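Local coordinates for ABC-type transport system, molybdenum-specific extracellular solute-binding protein (Clostridium difficile, PDB 4KD5) that probably binds molybdate or tungstate outside the cell and hands it to an ABC transporter for uptake, at residues A21-E26 with E213-E218. Numbering follows the deposited sequence.
Sequences AKIEEE and EFLLSE
The ring of Phe214 reaches across to helix 17-28 with its far end leading. Glu26 CB lies at the ring's edge, close to its plane, 4.1 Å from CZ, while the carbonyl O of Ile23 approaches CE2 obliquely at 3.9 Å. The ring of Tyr27 also meets that of Phe214, their planes inclined at about 55°. The closest CA atoms, those of Ile23 and Leu215, are 7.9 Å apart, near enough for side chains to interlock. A broad apolar ring suits position 214 because it can lie against Ile23 CD1 and Glu26 CB at once. Its chi1 of 171° turns it toward helix 17-28, which puts CE2 against Ile23 and CZ against Glu26.

Beside the ring, Leu215 lies roughly perpendicular to Ile23. CD2 of Leu215 packs against Ile23 CG2 at 3.7 Å and lies 4.0 Å from Ile23 CD1. Beta-branching gives isoleucine two methyls for the contact, CG2 directly on CB and CD1 at the end of CG1. CD1 also reaches Phe214 CE2, at 4.1 Å, where the two side chains run antiparallel alongside one another. Glu26 suits the border of this apolar patch, since its methylene touches the ring while its chain bends at chi2 (78°), carrying the carboxylate away to a long salt bridge with Lys22, OE2 to NZ 3.6 Å.

The contact is apolar packing, away from the predicted molybdate site, between helix 17-28 and the C-terminal end of helix 205-215. Helix 218-226 flanks it, Ile223 touching Ile23 and Glu26, and Ser217 is the N-cap of that helix. Leu215 also packs on Leu84 of strand 82-94, and Val30 of the second subunit packs against Phe214.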
ATOM      1  N   ALA A  21      -3.141  10.615 -21.186  1.00 62.30           N
ATOM      2  CA  ALA A  21      -3.433  11.986 -20.781  1.00 61.76           C
ATOM      3  C   ALA A  21      -4.784  12.085 -20.072  1.00 60.38           C
ATOM      4  O   ALA A  21      -4.926  12.818 -19.093  1.00 58.62           O
ATOM      5  CB  ALA A  21      -3.388  12.909 -21.981  1.00 58.60           C
ATOM      6  N   LYS A  22      -5.776  11.355 -20.570  1.00 52.44           N
ATOM      7  CA  LYS A  22      -7.083  11.305 -19.921  1.00 49.54           C
ATOM      8  C   LYS A  22      -6.994  10.466 -18.646  1.00 56.19           C
ATOM      9  O   LYS A  22      -7.726  10.706 -17.689  1.00 57.85           O
ATOM     10  CB  LYS A  22      -8.132  10.731 -20.876  1.00 48.01           C
ATOM     11  CG  LYS A  22      -9.558  10.729 -20.345  1.00 61.10           C
ATOM     12  CD  LYS A  22     -10.148  12.131 -20.315  1.00 73.48           C
ATOM     13  CE  LYS A  22     -11.654  12.115 -20.559  1.00 81.31           C
ATOM     14  NZ  LYS A  22     -12.412  11.313 -19.559  1.00 85.09           N
ATOM     15  N   ILE A  23      -6.089   9.490 -18.641  1.00 51.31           N
ATOM     16  CA  ILE A  23      -5.820   8.692 -17.444  1.00 56.79           C
ATOM     17  C   ILE A  23      -5.257   9.560 -16.305  1.00 55.69           C
ATOM     18  O   ILE A  23      -5.621   9.388 -15.137  1.00 48.78           O
ATOM     19  CB  ILE A  23      -4.846   7.524 -17.748  1.00 49.43           C
ATOM     20  CG1 ILE A  23      -5.522   6.449 -18.608  1.00 42.61           C
ATOM     21  CG2 ILE A  23      -4.309   6.915 -16.463  1.00 43.66           C
ATOM     22  CD1 ILE A  23      -6.651   5.713 -17.912  1.00 38.19           C
ATOM     23  N   GLU A  24      -4.380  10.498 -16.652  1.00 58.37           N
ATOM     24  CA  GLU A  24      -3.766  11.384 -15.665  1.00 57.16           C
ATOM     25  C   GLU A  24      -4.773  12.323 -15.003  1.00 57.19           C
ATOM     26  O   GLU A  24      -4.837  12.406 -13.779  1.00 47.37           O
ATOM     27  CB  GLU A  24      -2.625  12.189 -16.301  1.00 55.21           C
ATOM     28  CG  GLU A  24      -1.254  11.547 -16.196  1.00 63.92           C
ATOM     29  CD  GLU A  24      -0.220  12.210 -17.091  1.00 75.28           C
ATOM     30  OE1 GLU A  24       0.753  12.784 -16.557  1.00 80.03           O
ATOM     31  OE2 GLU A  24      -0.377  12.149 -18.328  1.00 72.75           O
ATOM     32  N   GLU A  25      -5.556  13.026 -15.817  1.00 58.82           N
ATOM     33  CA  GLU A  25      -6.545  13.973 -15.300  1.00 67.19           C
ATOM     34  C   GLU A  25      -7.654  13.277 -14.514  1.00 69.50           C
ATOM     35  O   GLU A  25      -8.246  13.864 -13.610  1.00 77.05           O
ATOM     36  CB  GLU A  25      -7.135  14.829 -16.432  1.00 69.68           C
ATOM     37  CG  GLU A  25      -8.475  14.335 -16.990  1.00 78.59           C
ATOM     38  CD  GLU A  25      -9.628  15.260 -16.635  1.00 90.05           C
ATOM     39  OE1 GLU A  25     -10.689  15.179 -17.292  1.00 92.25           O
ATOM     40  OE2 GLU A  25      -9.476  16.063 -15.692  1.00 96.36           O
ATOM     41  N   GLU A  26      -7.921  12.019 -14.851  1.00 58.28           N
ATOM     42  CA  GLU A  26      -9.000  11.275 -14.213  1.00 56.96           C
ATOM     43  C   GLU A  26      -8.555  10.621 -12.912  1.00 49.39           C
ATOM     44  O   GLU A  26      -9.350  10.463 -11.989  1.00 57.49           O
ATOM     45  CB  GLU A  26      -9.551  10.221 -15.178  1.00 61.59           C
ATOM     46  CG  GLU A  26     -11.038   9.944 -15.043  1.00 78.62           C
ATOM     47  CD  GLU A  26     -11.897  11.017 -15.686  1.00 88.29           C
ATOM     48  OE1 GLU A  26     -13.135  10.848 -15.712  1.00 95.61           O
ATOM     49  OE2 GLU A  26     -11.341  12.028 -16.164  1.00 90.10           O
ATOM     50  N   GLU A 213      -4.392  -0.745 -10.662  0.54 47.63           N
ATOM     51  CA  GLU A 213      -5.770  -1.205 -10.513  0.54 49.89           C
ATOM     52  C   GLU A 213      -6.795  -0.189 -11.006  0.54 49.33           C
ATOM     53  O   GLU A 213      -7.923  -0.552 -11.319  0.54 50.66           O
ATOM     54  CB  GLU A 213      -6.066  -1.654  -9.079  0.54 48.46           C
ATOM     55  CG  GLU A 213      -6.195  -3.171  -8.929  0.54 50.81           C
ATOM     56  CD  GLU A 213      -7.340  -3.761  -9.745  0.54 53.87           C
ATOM     57  OE1 GLU A 213      -7.285  -4.969 -10.054  0.54 57.66           O
ATOM     58  OE2 GLU A 213      -8.300  -3.027 -10.070  0.54 52.20           O
ATOM     59  N   PHE A 214      -6.403   1.078 -11.094  1.00 43.06           N
ATOM     60  CA  PHE A 214      -7.275   2.084 -11.689  1.00 46.12           C
ATOM     61  C   PHE A 214      -7.381   1.826 -13.186  1.00 40.98           C
ATOM     62  O   PHE A 214      -8.445   1.967 -13.782  1.00 46.26           O
ATOM     63  CB  PHE A 214      -6.754   3.501 -11.442  1.00 42.11           C
ATOM     64  CG  PHE A 214      -7.493   4.556 -12.214  1.00 47.91           C
ATOM     65  CD1 PHE A 214      -8.797   4.893 -11.880  1.00 54.46           C
ATOM     66  CD2 PHE A 214      -6.886   5.215 -13.274  1.00 43.06           C
ATOM     67  CE1 PHE A 214      -9.487   5.866 -12.592  1.00 53.87           C
ATOM     68  CE2 PHE A 214      -7.567   6.189 -13.990  1.00 46.86           C
ATOM     69  CZ  PHE A 214      -8.871   6.516 -13.646  1.00 51.33           C
ATOM     70  N   LEU A 215      -6.256   1.444 -13.779  1.00 43.70           N
ATOM     71  CA  LEU A 215      -6.189   1.129 -15.198  1.00 47.94           C
ATOM     72  C   LEU A 215      -7.041  -0.094 -15.522  1.00 49.88           C
ATOM     73  O   LEU A 215      -7.687  -0.153 -16.566  1.00 46.27           O
ATOM     74  CB  LEU A 215      -4.736   0.883 -15.612  1.00 46.09           C
ATOM     75  CG  LEU A 215      -3.729   2.000 -15.343  1.00 48.66           C
ATOM     76  CD1 LEU A 215      -2.323   1.592 -15.768  1.00 48.67           C
ATOM     77  CD2 LEU A 215      -4.146   3.265 -16.061  1.00 45.37           C
ATOM     78  N   LEU A 216      -7.042  -1.061 -14.610  1.00 44.55           N
ATOM     79  CA  LEU A 216      -7.768  -2.313 -14.798  1.00 43.71           C
ATOM     80  C   LEU A 216      -9.219  -2.191 -14.339  1.00 51.63           C
ATOM     81  O   LEU A 216      -9.997  -3.139 -14.447  1.00 53.94           O
ATOM     82  CB  LEU A 216      -7.063  -3.450 -14.052  1.00 39.56           C
ATOM     83  CG  LEU A 216      -5.603  -3.711 -14.422  1.00 44.88           C
ATOM     84  CD1 LEU A 216      -4.942  -4.660 -13.440  1.00 38.06           C
ATOM     85  CD2 LEU A 216      -5.495  -4.270 -15.833  1.00 43.63           C
ATOM     86  N   SER A 217      -9.583  -1.015 -13.831  1.00 53.97           N
ATOM     87  CA  SER A 217     -10.938  -0.783 -13.329  1.00 58.15           C
ATOM     88  C   SER A 217     -11.907  -0.398 -14.445  1.00 55.47           C
ATOM     89  O   SER A 217     -11.485  -0.027 -15.544  1.00 57.31           O
ATOM     90  CB  SER A 217     -10.933   0.301 -12.251  1.00 62.19           C
ATOM     91  OG  SER A 217     -10.811   1.589 -12.825  1.00 64.88           O
ATOM     92  N   GLU A 218     -13.201  -0.490 -14.150  1.00 59.14           N
ATOM     93  CA  GLU A 218     -14.247  -0.206 -15.128  1.00 64.16           C
ATOM     94  C   GLU A 218     -14.127   1.199 -15.715  1.00 71.82           C
ATOM     95  O   GLU A 218     -14.230   1.381 -16.925  1.00 78.97           O
ATOM     96  CB  GLU A 218     -15.630  -0.432 -14.504  1.00 64.70           C
ATOM     97  CG  GLU A 218     -15.841  -1.856 -13.995  1.00 76.25           C
ATOM     98  CD  GLU A 218     -17.049  -1.993 -13.085  1.00 89.30           C
ATOM     99  OE1 GLU A 218     -17.913  -1.091 -13.097  1.00 98.93           O
ATOM    100  OE2 GLU A 218     -17.130  -3.004 -12.356  1.00 90.05           O
TER